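Local coordinates for protein bile salt hydrolase/transferase (Clostridium perfringens, PDB 2RLC) that hydrolyses the amide bond of glycine- and taurine-conjugated bile salts, releasing free bile acids, and can also join bile acids to amines, at residues 59-64 with 131-136; 80-85 with 175-180; 86-91 with 139-144; 96-101 with 126-131. One frame throughout, in Å; residues are numbered along the deposited sequence.

Contact 1 (59-64 with 131-136); sequences IFDDYP and PISENI. With CHD (cholic acid), chain D.
Phe60 reaches across to Ile132, Ser133 and Ile136 and touches the bound cholic acid on the way. Its CG stands anti to the backbone N (chi1 -159°), which carries the ring out from the hairpin toward the 131-136 loop. Phe60 CB lies 3.9 Å from C19 of cholic acid, with CD1 of Ile132 a little farther off. Phe60 CD1 stays with the steroid, 3.7 Å from its C19, and Phe60 CE1 is near its C1. Along the CD2 flank, Phe60 CD2 meets Ile132 CG2 at 3.7 Å. The far rim belongs to the loop: Phe60 CZ is 3.8 Å from CD1 of Ile136, and CB of Ser133 also sits at the ring edge near CE2. Ile136 turns its other branch to the ligand, with CG2 3.4 Å from O3 of cholic acid. Beside this apolar patch, Ser133 OG donates a hydrogen bond to Asp61 OD2 (2.9 Å), approaching from above the carboxylate plane. Ile132 O accepts from Ser42 and Asn40. Phe60 opens a type I' turn that closes a beta hairpin, and Ser133 opens a type II' turn. This hairpin end and loop meet beside the steroid and line part of the bile-acid pocket, with Phe60, Ile132 and Ile136 as pocket residues.

Contact 2 (80-85 with 175-180); sequences LNFPVY and SPTFDW. With GLY (glycine), chain E.
Tyr85 and Pro176 run alongside each other in the same direction. CB of Pro176 sits over one face of the Tyr85 ring, 4.2 Å from the centroid and 26° off the ring normal, a CH-pi contact. Ser175 CB meets the same ring at its edge, 3.7 Å from CD2 of Tyr85. Phe82 is used differently. The carbonyl O of Pro176 lies in the plane of the Phe82 ring, at its edge, 3.7 Å from Phe82 CE1, and Thr177 crosses the end of that ring obliquely with CG2. Next to both rings, Ser175 OG donates to Pro83 O at 2.6 Å, in the carbonyl plane and on a lone pair. The OG is anti to its own carbonyl carbon (chi1 -61°), which turns it toward the 80-85 segment. Pro83 O also accepts from Tyr85 N, so two bonds grip it. Asn81 ND2 gives a weak hydrogen bond to OXT of the product glycine (3.2 Å), and Asn81 is a taurine-binding residue. Leu209 of the third subunit packs on Pro83, Tyr85 and Pro176. The contact joins the loop that follows strand 76-81 to the turn that leads into helix 178-185, with Thr177 as its N-cap, while Phe82 stacks on His142 of the adjoining strand 141-146.

Contact 3 (86-91 with 139-144); sequences VSYSKE and TTLHWM. With CHD (cholic acid), chain D.
Tyr88 lays the tip of its ring against the backbone at Leu141. Its OH accepts a hydrogen bond from Leu141 N at 2.7 Å, with an N-H...O angle of 149°, and the amide nitrogen lies at the ring edge near its plane. The CG of Tyr88 is anti to the carbonyl carbon (chi1 -51°), which aims the ring at the 139-144 segment. The same hydroxyl is 3.6 Å from CB of Leu141 and 4.0 Å from CH2 of Trp143. Leu141 CB in turn rests on one face of the Trp143 ring, toward its rim. Val86 CG1 touches CB of Thr140 at 3.7 Å, the two side chains crossing at a slant, and Val86 CG2 lies against Leu141 O. The 139-144 segment also faces cholic acid. Thr139 OG1 and O7 of the ligand share a hydrogen bond of 3.1 Å, backbone N of Thr139 adds a weak one to O7, and CD2 of Leu141 packs 3.7 Å from C23. Val101, Asp129 and Ile127 pack around Tyr88. A phenol holding the amide of Leu141, two residues beyond Thr139, is consistent with a second-shell role. It probably helps to position the backbone whose side chains meet the O7 hydroxyl (Thr139) and the side-chain tail (Leu141) of the bile acid.

Contact 4 (96-101 with 126-131); sequences KTNIPV and NIVDIP
Four backbone hydrogen bonds tie 96-101 to 126-131. Asn126 N donates to Thr97 O and Ile99 N to Asn126 O, both at 2.8 Å. The second is the straighter, with an N-H...O angle of 171°. Val128 N then donates to Ile99 O (2.8 Å), and Val101 N to Val128 O (3.0 Å). CA-H...O contacts fill in between them: Ile127 CA is 3.2 Å from Ile99 O, and Asn98 CA and Pro100 CA approach Asn126 O and Val128 O. Helices 104-111 and 115-122 lie between the two strands in sequence, so the pair is the parallel two-stranded sheet of a beta-alpha-beta crossover. The short strand segments are inclined at 37° to each other. Apolar contacts run along both faces. With Ile99 and Ile127 on one face, Phe104 of the crossover helix packs against both. At the end of the pair, Val101 CG2 lies anti to its carbonyl carbon, which puts it 3.7 Å from Ile127 CG2, the side chains crossing at about a right angle. On the face of Asn98, Asn126 and Val128, CG2 of Val128 touches CB of Asn98 at 3.8 Å. Lys96 lays its aliphatic CD 3.8 Å from CB of Asn126. The side chain of Asn98 has a polar partner outside the pair: its OD1 accepts from Ile93 N.

The first segments come in the order of contacts 1, 2, 3 and 4, but the second segments return as 4, 1, 3 and 2. Contact 4 is thus nested within the loops closed by the other three, and contact 3 within that of contact 2. Contacts 1, 2 and 3 reach the same large antiparallel sheet. Contacts 2 and 3 meet there through the neighbouring strands 76-81 and 141-146, their centres 10 Å apart. Contacts 3 and 4 are closer, at 8 Å, joined by a probable backbone hydrogen bond from Asp129 N to Ser89 O. Contact 1 shares Pro131 with contact 4. Contacts 1 and 3, centres 17 Å apart, touch cholic acid; contact 2, through Asn81, touches both glycine and cholic acid.

Contact 1 (59-64 with 131-136)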
# COMPACT_ATOMS: atom_id res chain seq x y z
N ILE A 59 -35.00 -22.53 4.20
CA ILE A 59 -36.43 -22.61 4.41
C ILE A 59 -36.72 -22.12 5.83
O ILE A 59 -36.41 -22.80 6.81
CB ILE A 59 -36.97 -24.04 4.15
CG1 ILE A 59 -36.78 -24.42 2.68
CG2 ILE A 59 -38.44 -24.15 4.54
CD1 ILE A 59 -36.98 -25.88 2.38
N PHE A 60 -37.28 -20.92 5.91
CA PHE A 60 -37.58 -20.28 7.18
C PHE A 60 -39.10 -20.18 7.32
O PHE A 60 -39.75 -19.44 6.57
CB PHE A 60 -36.92 -18.90 7.25
CG PHE A 60 -36.73 -18.38 8.65
CD1 PHE A 60 -35.61 -18.74 9.39
CD2 PHE A 60 -37.66 -17.51 9.21
CE1 PHE A 60 -35.43 -18.25 10.68
CE2 PHE A 60 -37.49 -17.02 10.50
CZ PHE A 60 -36.37 -17.39 11.24
N ASP A 61 -39.64 -20.92 8.28
CA ASP A 61 -41.10 -21.04 8.49
C ASP A 61 -41.80 -21.64 7.27
O ASP A 61 -42.89 -21.20 6.89
CB ASP A 61 -41.71 -19.69 8.90
CG ASP A 61 -41.21 -19.19 10.24
OD1 ASP A 61 -40.01 -19.39 10.55
OD2 ASP A 61 -42.01 -18.60 11.00
N ASP A 62 -41.17 -22.64 6.67
CA ASP A 62 -41.65 -23.31 5.45
C ASP A 62 -41.57 -22.43 4.20
O ASP A 62 -41.92 -22.86 3.10
CB ASP A 62 -43.07 -23.87 5.65
CG ASP A 62 -43.34 -25.09 4.79
OD1 ASP A 62 -42.58 -26.08 4.90
OD2 ASP A 62 -44.32 -25.07 4.02
N TYR A 63 -41.07 -21.20 4.37
CA TYR A 63 -40.94 -20.24 3.28
C TYR A 63 -39.49 -20.06 2.83
O TYR A 63 -38.62 -19.77 3.66
CB TYR A 63 -41.54 -18.89 3.67
CG TYR A 63 -41.71 -17.93 2.51
CD1 TYR A 63 -42.81 -18.04 1.66
CD2 TYR A 63 -40.78 -16.93 2.26
CE1 TYR A 63 -42.98 -17.17 0.59
CE2 TYR A 63 -40.94 -16.05 1.18
CZ TYR A 63 -42.04 -16.18 0.36
OH TYR A 63 -42.22 -15.32 -0.71
N PRO A 64 -39.22 -20.22 1.52
CA PRO A 64 -37.86 -20.12 1.00
C PRO A 64 -37.38 -18.67 0.81
O PRO A 64 -38.12 -17.83 0.29
CB PRO A 64 -37.95 -20.83 -0.35
CG PRO A 64 -39.37 -20.65 -0.79
CD PRO A 64 -40.21 -20.50 0.45
N PRO A 131 -40.50 -7.83 8.42
CA PRO A 131 -39.94 -9.07 8.96
C PRO A 131 -40.49 -10.32 8.26
O PRO A 131 -41.66 -10.36 7.89
CB PRO A 131 -40.38 -9.06 10.43
CG PRO A 131 -41.55 -8.14 10.47
CD PRO A 131 -41.26 -7.09 9.44
N ILE A 132 -39.62 -11.31 8.06
CA ILE A 132 -40.02 -12.60 7.49
C ILE A 132 -40.91 -13.36 8.48
O ILE A 132 -41.78 -14.13 8.08
CB ILE A 132 -38.78 -13.46 7.09
CG1 ILE A 132 -39.19 -14.64 6.19
CG2 ILE A 132 -37.99 -13.93 8.33
CD1 ILE A 132 -38.04 -15.30 5.46
N SER A 133 -40.67 -13.13 9.76
CA SER A 133 -41.43 -13.72 10.85
C SER A 133 -41.20 -12.89 12.11
O SER A 133 -40.12 -12.32 12.28
CB SER A 133 -41.01 -15.17 11.09
OG SER A 133 -41.96 -15.85 11.90
N GLU A 134 -42.21 -12.83 12.96
CA GLU A 134 -42.12 -12.16 14.27
C GLU A 134 -41.62 -10.71 14.14
O GLU A 134 -42.19 -9.91 13.40
CB GLU A 134 -41.27 -12.98 15.24
CG GLU A 134 -41.54 -14.49 15.19
CD GLU A 134 -40.85 -15.28 16.30
OE1 GLU A 134 -40.39 -14.66 17.28
OE2 GLU A 134 -40.78 -16.52 16.18
N ASN A 135 -40.55 -10.39 14.86
CA ASN A 135 -39.95 -9.06 14.85
C ASN A 135 -38.56 -9.05 14.23
O ASN A 135 -37.85 -8.04 14.27
CB ASN A 135 -39.88 -8.51 16.28
CG ASN A 135 -38.96 -9.32 17.18
OD1 ASN A 135 -38.85 -10.55 17.04
ND2 ASN A 135 -38.31 -8.65 18.12
N ILE A 136 -38.18 -10.19 13.65
CA ILE A 136 -36.82 -10.43 13.16
C ILE A 136 -36.37 -9.43 12.09
O ILE A 136 -37.00 -9.33 11.03
CB ILE A 136 -36.65 -11.88 12.65
CG1 ILE A 136 -37.15 -12.89 13.69
CG2 ILE A 136 -35.19 -12.16 12.32
CD1 ILE A 136 -37.45 -14.27 13.13
C1 CHD D . -32.64 -15.91 9.03
C2 CHD D . -31.90 -14.95 9.97
C3 CHD D . -32.81 -13.81 10.42
O3 CHD D . -32.04 -12.88 11.18
C4 CHD D . -33.41 -13.10 9.21
C5 CHD D . -34.07 -14.04 8.18
C6 CHD D . -34.55 -13.21 6.97
C7 CHD D . -33.45 -12.81 5.98
O7 CHD D . -32.73 -11.69 6.51
C8 CHD D . -32.50 -13.97 5.61
C9 CHD D . -32.04 -14.77 6.84
C10 CHD D . -33.19 -15.24 7.76
C11 CHD D . -31.04 -15.89 6.46
C12 CHD D . -29.86 -15.39 5.62
O12 CHD D . -28.99 -14.59 6.44
C13 CHD D . -30.33 -14.61 4.38
C14 CHD D . -31.25 -13.49 4.87
C15 CHD D . -31.41 -12.52 3.69
C16 CHD D . -30.09 -12.69 2.92
C17 CHD D . -29.27 -13.74 3.69
C18 CHD D . -31.01 -15.56 3.38
C19 CHD D . -34.06 -16.30 7.09
C20 CHD D . -28.19 -14.41 2.82
C21 CHD D . -27.31 -15.40 3.58
C22 CHD D . -27.29 -13.40 2.09
C23 CHD D . -26.65 -12.37 3.03
O25 CHD D . -24.48 -11.72 3.71
C24 CHD D . -25.17 -12.22 2.79
O26 CHD D . -24.69 -12.59 1.69

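Contact 2 (80-85 with 175-180)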
# COMPACT_ATOMS: atom_id res chain seq x y z
N LEU A 80 -25.90 -9.53 -1.54
CA LEU A 80 -24.64 -9.33 -0.82
C LEU A 80 -24.83 -8.30 0.29
O LEU A 80 -25.65 -7.39 0.17
CB LEU A 80 -23.52 -8.88 -1.78
CG LEU A 80 -22.91 -9.89 -2.78
CD1 LEU A 80 -23.87 -10.26 -3.91
CD2 LEU A 80 -21.63 -9.33 -3.37
N ASN A 81 -24.07 -8.45 1.37
CA ASN A 81 -24.14 -7.54 2.52
C ASN A 81 -23.88 -6.09 2.12
O ASN A 81 -22.99 -5.81 1.31
CB ASN A 81 -23.16 -7.98 3.62
CG ASN A 81 -23.47 -7.36 4.97
OD1 ASN A 81 -24.63 -7.28 5.38
ND2 ASN A 81 -22.43 -6.93 5.67
N PHE A 82 -24.67 -5.18 2.68
CA PHE A 82 -24.59 -3.76 2.32
C PHE A 82 -24.92 -2.89 3.55
O PHE A 82 -25.98 -2.25 3.59
CB PHE A 82 -25.54 -3.48 1.15
CG PHE A 82 -25.37 -2.12 0.51
CD1 PHE A 82 -24.12 -1.70 0.05
CD2 PHE A 82 -26.47 -1.30 0.32
CE1 PHE A 82 -23.97 -0.45 -0.55
CE2 PHE A 82 -26.33 -0.05 -0.29
CZ PHE A 82 -25.08 0.38 -0.72
N PRO A 83 -24.02 -2.87 4.55
CA PRO A 83 -24.30 -2.12 5.78
C PRO A 83 -24.10 -0.61 5.64
O PRO A 83 -23.39 -0.15 4.74
CB PRO A 83 -23.30 -2.71 6.77
CG PRO A 83 -22.14 -3.15 5.94
CD PRO A 83 -22.70 -3.54 4.59
N VAL A 84 -24.74 0.14 6.54
CA VAL A 84 -24.57 1.60 6.68
C VAL A 84 -25.27 2.44 5.60
O VAL A 84 -26.07 3.32 5.92
CB VAL A 84 -23.08 2.03 6.85
CG1 VAL A 84 -22.94 3.55 6.91
CG2 VAL A 84 -22.47 1.38 8.09
N TYR A 85 -24.96 2.17 4.33
CA TYR A 85 -25.45 3.00 3.22
C TYR A 85 -26.85 2.62 2.73
O TYR A 85 -27.48 3.39 2.00
CB TYR A 85 -24.45 3.01 2.06
CG TYR A 85 -23.13 3.67 2.41
CD1 TYR A 85 -22.95 5.04 2.25
CD2 TYR A 85 -22.07 2.91 2.91
CE1 TYR A 85 -21.74 5.65 2.57
CE2 TYR A 85 -20.86 3.51 3.23
CZ TYR A 85 -20.70 4.88 3.06
OH TYR A 85 -19.50 5.46 3.39
N SER A 175 -20.26 -2.39 0.98
CA SER A 175 -20.21 -0.93 1.11
C SER A 175 -18.81 -0.37 0.81
O SER A 175 -17.81 -1.07 1.03
CB SER A 175 -20.67 -0.52 2.50
OG SER A 175 -22.01 -0.94 2.71
N PRO A 176 -18.73 0.89 0.33
CA PRO A 176 -19.80 1.85 0.04
C PRO A 176 -20.61 1.56 -1.23
O PRO A 176 -20.56 0.45 -1.76
CB PRO A 176 -19.05 3.19 -0.10
CG PRO A 176 -17.63 2.91 0.32
CD PRO A 176 -17.41 1.47 0.04
N THR A 177 -21.36 2.56 -1.68
CA THR A 177 -22.22 2.46 -2.86
C THR A 177 -21.44 2.08 -4.12
O THR A 177 -20.22 2.30 -4.19
CB THR A 177 -22.99 3.77 -3.12
OG1 THR A 177 -22.07 4.84 -3.36
CG2 THR A 177 -23.88 4.12 -1.93
N PHE A 178 -22.14 1.54 -5.11
CA PHE A 178 -21.50 1.04 -6.32
C PHE A 178 -20.68 2.10 -7.05
O PHE A 178 -19.56 1.83 -7.49
CB PHE A 178 -22.53 0.41 -7.27
CG PHE A 178 -21.92 -0.22 -8.49
CD1 PHE A 178 -21.16 -1.39 -8.38
CD2 PHE A 178 -22.08 0.36 -9.74
CE1 PHE A 178 -20.59 -1.97 -9.50
CE2 PHE A 178 -21.51 -0.21 -10.87
CZ PHE A 178 -20.77 -1.38 -10.75
N ASP A 179 -21.24 3.30 -7.17
CA ASP A 179 -20.56 4.42 -7.85
C ASP A 179 -19.27 4.83 -7.14
O ASP A 179 -18.34 5.32 -7.79
CB ASP A 179 -21.50 5.62 -8.01
CG ASP A 179 -22.05 6.12 -6.68
OD1 ASP A 179 -22.73 5.35 -5.97
OD2 ASP A 179 -21.81 7.30 -6.35
N TRP A 180 -19.20 4.62 -5.83
CA TRP A 180 -17.97 4.85 -5.07
C TRP A 180 -16.86 3.92 -5.55
O TRP A 180 -15.74 4.37 -5.81
CB TRP A 180 -18.19 4.69 -3.55
CG TRP A 180 -16.97 5.09 -2.75
CD1 TRP A 180 -16.75 6.31 -2.16
CD2 TRP A 180 -15.81 4.29 -2.47
NE1 TRP A 180 -15.52 6.31 -1.54
CE2 TRP A 180 -14.93 5.09 -1.71
CE3 TRP A 180 -15.44 2.98 -2.79
CZ2 TRP A 180 -13.69 4.61 -1.26
CZ3 TRP A 180 -14.20 2.51 -2.35
CH2 TRP A 180 -13.35 3.33 -1.59
N GLY E . -18.37 -9.19 3.90
CA GLY E . -19.48 -8.36 4.33
C GLY E . -19.01 -7.12 5.04
O GLY E . -18.10 -7.22 5.90
OXT GLY E . -19.54 -6.03 4.73

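Contact 3 (86-91 with 139-144)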
# COMPACT_ATOMS: atom_id res chain seq x y z
N VAL A 86 -27.33 1.45 3.14
CA VAL A 86 -28.67 0.99 2.78
C VAL A 86 -29.73 1.71 3.62
O VAL A 86 -29.45 2.16 4.74
CB VAL A 86 -28.80 -0.55 2.91
CG1 VAL A 86 -29.05 -0.96 4.36
CG2 VAL A 86 -29.89 -1.09 1.99
N SER A 87 -30.94 1.82 3.07
CA SER A 87 -32.08 2.38 3.80
C SER A 87 -33.40 1.90 3.22
O SER A 87 -33.81 2.34 2.14
CB SER A 87 -32.03 3.91 3.80
OG SER A 87 -33.12 4.45 4.54
N TYR A 88 -34.06 1.00 3.94
CA TYR A 88 -35.37 0.49 3.54
C TYR A 88 -36.48 1.29 4.18
O TYR A 88 -36.31 1.84 5.28
CB TYR A 88 -35.52 -0.98 3.94
CG TYR A 88 -34.39 -1.89 3.51
CD1 TYR A 88 -34.12 -2.12 2.16
CD2 TYR A 88 -33.61 -2.55 4.46
CE1 TYR A 88 -33.09 -2.96 1.77
CE2 TYR A 88 -32.57 -3.40 4.08
CZ TYR A 88 -32.32 -3.60 2.73
OH TYR A 88 -31.30 -4.44 2.35
N SER A 89 -37.63 1.36 3.51
CA SER A 89 -38.82 1.97 4.08
C SER A 89 -39.39 1.06 5.17
O SER A 89 -39.25 -0.16 5.11
CB SER A 89 -39.88 2.23 3.00
OG SER A 89 -40.40 1.02 2.49
N LYS A 90 -40.02 1.67 6.18
CA LYS A 90 -40.64 0.92 7.28
C LYS A 90 -41.94 0.26 6.84
O LYS A 90 -42.24 -0.87 7.24
CB LYS A 90 -40.87 1.83 8.49
CG LYS A 90 -39.59 2.24 9.21
CD LYS A 90 -39.85 3.32 10.26
CE LYS A 90 -39.97 4.71 9.64
NZ LYS A 90 -40.28 5.75 10.65
N GLU A 91 -42.72 0.97 6.03
CA GLU A 91 -43.98 0.45 5.49
C GLU A 91 -44.00 0.55 3.97
O GLU A 91 -43.12 1.18 3.37
CB GLU A 91 -45.19 1.21 6.07
CG GLU A 91 -45.31 1.19 7.59
CD GLU A 91 -44.67 2.40 8.26
OE1 GLU A 91 -43.97 3.18 7.57
OE2 GLU A 91 -44.86 2.58 9.48
N THR A 139 -31.52 -8.58 6.93
CA THR A 139 -30.12 -8.30 6.63
C THR A 139 -30.02 -7.09 5.69
O THR A 139 -30.83 -6.94 4.78
CB THR A 139 -29.43 -9.53 5.97
OG1 THR A 139 -29.83 -10.73 6.64
CG2 THR A 139 -27.91 -9.40 6.02
N THR A 140 -29.03 -6.24 5.95
CA THR A 140 -28.72 -5.12 5.07
C THR A 140 -28.11 -5.65 3.77
O THR A 140 -27.06 -6.29 3.79
CB THR A 140 -27.75 -4.12 5.74
OG1 THR A 140 -26.54 -4.80 6.11
CG2 THR A 140 -28.38 -3.50 6.98
N LEU A 141 -28.79 -5.40 2.65
CA LEU A 141 -28.43 -6.02 1.38
C LEU A 141 -28.41 -5.08 0.18
O LEU A 141 -29.11 -4.07 0.15
CB LEU A 141 -29.38 -7.18 1.06
CG LEU A 141 -29.44 -8.41 1.97
CD1 LEU A 141 -30.62 -9.28 1.56
CD2 LEU A 141 -28.15 -9.20 1.93
N HIS A 142 -27.59 -5.45 -0.80
CA HIS A 142 -27.72 -4.97 -2.17
C HIS A 142 -27.56 -6.17 -3.10
O HIS A 142 -27.05 -7.22 -2.69
CB HIS A 142 -26.77 -3.80 -2.47
CG HIS A 142 -25.32 -4.15 -2.50
ND1 HIS A 142 -24.79 -5.22 -1.81
CD2 HIS A 142 -24.27 -3.54 -3.09
CE1 HIS A 142 -23.48 -5.26 -2.00
NE2 HIS A 142 -23.14 -4.25 -2.78
N TRP A 143 -28.01 -6.03 -4.34
CA TRP A 143 -28.11 -7.17 -5.24
C TRP A 143 -27.41 -6.96 -6.56
O TRP A 143 -27.36 -5.84 -7.09
CB TRP A 143 -29.58 -7.53 -5.50
CG TRP A 143 -30.34 -7.94 -4.28
CD1 TRP A 143 -30.56 -9.22 -3.85
CD2 TRP A 143 -30.96 -7.08 -3.32
NE1 TRP A 143 -31.29 -9.21 -2.68
CE2 TRP A 143 -31.55 -7.91 -2.33
CE3 TRP A 143 -31.09 -5.69 -3.20
CZ2 TRP A 143 -32.26 -7.39 -1.24
CZ3 TRP A 143 -31.79 -5.18 -2.11
CH2 TRP A 143 -32.36 -6.03 -1.14
N MSE A 144 -26.85 -8.04 -7.09
CA MSE A 144 -26.34 -8.06 -8.45
C MSE A 144 -27.19 -9.00 -9.28
O MSE A 144 -27.47 -10.13 -8.86
CB MSE A 144 -24.87 -8.48 -8.49
CG MSE A 144 -24.24 -8.37 -9.87
SE MSE A 144 -22.32 -8.64 -9.80
CE MSE A 144 -21.98 -8.93 -11.69
C1 CHD D . -32.64 -15.91 9.03
C2 CHD D . -31.90 -14.95 9.97
C3 CHD D . -32.81 -13.81 10.42
O3 CHD D . -32.04 -12.88 11.18
C4 CHD D . -33.41 -13.10 9.21
C5 CHD D . -34.07 -14.04 8.18
C6 CHD D . -34.55 -13.21 6.97
C7 CHD D . -33.45 -12.81 5.98
O7 CHD D . -32.73 -11.69 6.51
C8 CHD D . -32.50 -13.97 5.61
C9 CHD D . -32.04 -14.77 6.84
C10 CHD D . -33.19 -15.24 7.76
C11 CHD D . -31.04 -15.89 6.46
C12 CHD D . -29.86 -15.39 5.62
O12 CHD D . -28.99 -14.59 6.44
C13 CHD D . -30.33 -14.61 4.38
C14 CHD D . -31.25 -13.49 4.87
C15 CHD D . -31.41 -12.52 3.69
C16 CHD D . -30.09 -12.69 2.92
C17 CHD D . -29.27 -13.74 3.69
C18 CHD D . -31.01 -15.56 3.38
C19 CHD D . -34.06 -16.30 7.09
C20 CHD D . -28.19 -14.41 2.82
C21 CHD D . -27.31 -15.40 3.58
C22 CHD D . -27.29 -13.40 2.09
C23 CHD D . -26.65 -12.37 3.03
O25 CHD D . -24.48 -11.72 3.71
C24 CHD D . -25.17 -12.22 2.79
O26 CHD D . -24.69 -12.59 1.69

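Contact 4 (96-101 with 126-131)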
# COMPACT_ATOMS: atom_id res chain seq x y z
N LYS A 96 -46.12 2.46 -5.39
CA LYS A 96 -44.91 1.74 -5.75
C LYS A 96 -45.06 0.23 -5.60
O LYS A 96 -45.91 -0.25 -4.84
CB LYS A 96 -43.72 2.23 -4.92
CG LYS A 96 -43.21 3.61 -5.31
CD LYS A 96 -41.92 3.95 -4.58
CE LYS A 96 -41.39 5.32 -4.99
NZ LYS A 96 -40.90 5.35 -6.39
N THR A 97 -44.25 -0.52 -6.35
CA THR A 97 -44.17 -1.97 -6.21
C THR A 97 -43.33 -2.28 -4.98
O THR A 97 -42.10 -2.17 -5.01
CB THR A 97 -43.55 -2.63 -7.46
OG1 THR A 97 -44.21 -2.14 -8.64
CG2 THR A 97 -43.69 -4.15 -7.40
N ASN A 98 -43.99 -2.66 -3.89
CA ASN A 98 -43.33 -2.87 -2.61
C ASN A 98 -42.89 -4.32 -2.38
O ASN A 98 -43.71 -5.24 -2.35
CB ASN A 98 -44.21 -2.37 -1.46
CG ASN A 98 -44.42 -0.87 -1.51
OD1 ASN A 98 -43.50 -0.09 -1.24
ND2 ASN A 98 -45.63 -0.45 -1.86
N ILE A 99 -41.57 -4.50 -2.24
CA ILE A 99 -40.98 -5.83 -2.10
C ILE A 99 -40.25 -5.94 -0.76
O ILE A 99 -39.36 -5.14 -0.47
CB ILE A 99 -39.98 -6.13 -3.25
CG1 ILE A 99 -40.59 -5.77 -4.61
CG2 ILE A 99 -39.54 -7.59 -3.22
CD1 ILE A 99 -39.58 -5.31 -5.64
N PRO A 100 -40.64 -6.92 0.08
CA PRO A 100 -39.93 -7.15 1.33
C PRO A 100 -38.48 -7.59 1.09
O PRO A 100 -38.23 -8.37 0.17
CB PRO A 100 -40.73 -8.27 2.00
CG PRO A 100 -42.06 -8.26 1.32
CD PRO A 100 -41.77 -7.85 -0.09
N VAL A 101 -37.56 -7.08 1.90
CA VAL A 101 -36.12 -7.36 1.77
C VAL A 101 -35.82 -8.84 1.56
O VAL A 101 -35.16 -9.22 0.59
CB VAL A 101 -35.32 -6.84 3.00
CG1 VAL A 101 -33.83 -7.15 2.85
CG2 VAL A 101 -35.54 -5.35 3.20
N ASN A 126 -39.87 -0.48 -4.67
CA ASN A 126 -39.41 -0.03 -3.37
C ASN A 126 -39.20 -1.23 -2.46
O ASN A 126 -40.08 -2.10 -2.36
CB ASN A 126 -40.44 0.93 -2.74
CG ASN A 126 -40.02 1.43 -1.37
OD1 ASN A 126 -40.67 1.14 -0.37
ND2 ASN A 126 -38.92 2.18 -1.32
N ILE A 127 -38.04 -1.30 -1.82
CA ILE A 127 -37.71 -2.41 -0.94
C ILE A 127 -38.05 -2.04 0.51
O ILE A 127 -37.55 -1.04 1.04
CB ILE A 127 -36.24 -2.86 -1.10
CG1 ILE A 127 -35.92 -3.08 -2.58
CG2 ILE A 127 -35.98 -4.13 -0.30
CD1 ILE A 127 -34.45 -3.21 -2.90
N VAL A 128 -38.90 -2.85 1.13
CA VAL A 128 -39.47 -2.55 2.44
C VAL A 128 -38.92 -3.48 3.53
O VAL A 128 -38.79 -4.69 3.32
CB VAL A 128 -41.02 -2.63 2.43
CG1 VAL A 128 -41.61 -2.03 3.70
CG2 VAL A 128 -41.59 -1.91 1.21
N ASP A 129 -38.61 -2.90 4.69
CA ASP A 129 -38.13 -3.66 5.84
C ASP A 129 -39.30 -4.29 6.60
O ASP A 129 -39.70 -3.82 7.67
CB ASP A 129 -37.30 -2.75 6.76
CG ASP A 129 -36.51 -3.53 7.80
OD1 ASP A 129 -36.45 -4.77 7.73
OD2 ASP A 129 -35.95 -2.87 8.71
N ILE A 130 -39.84 -5.37 6.03
CA ILE A 130 -40.89 -6.16 6.66
C ILE A 130 -40.28 -7.47 7.14
O ILE A 130 -39.60 -8.15 6.37
CB ILE A 130 -42.05 -6.45 5.66
CG1 ILE A 130 -42.70 -5.15 5.16
CG2 ILE A 130 -43.10 -7.40 6.26
CD1 ILE A 130 -43.29 -4.25 6.26
N PRO A 131 -40.50 -7.83 8.42
CA PRO A 131 -39.94 -9.07 8.96
C PRO A 131 -40.49 -10.32 8.26
O PRO A 131 -41.66 -10.36 7.89
CB PRO A 131 -40.38 -9.06 10.43
CG PRO A 131 -41.55 -8.14 10.47
CD PRO A 131 -41.26 -7.09 9.44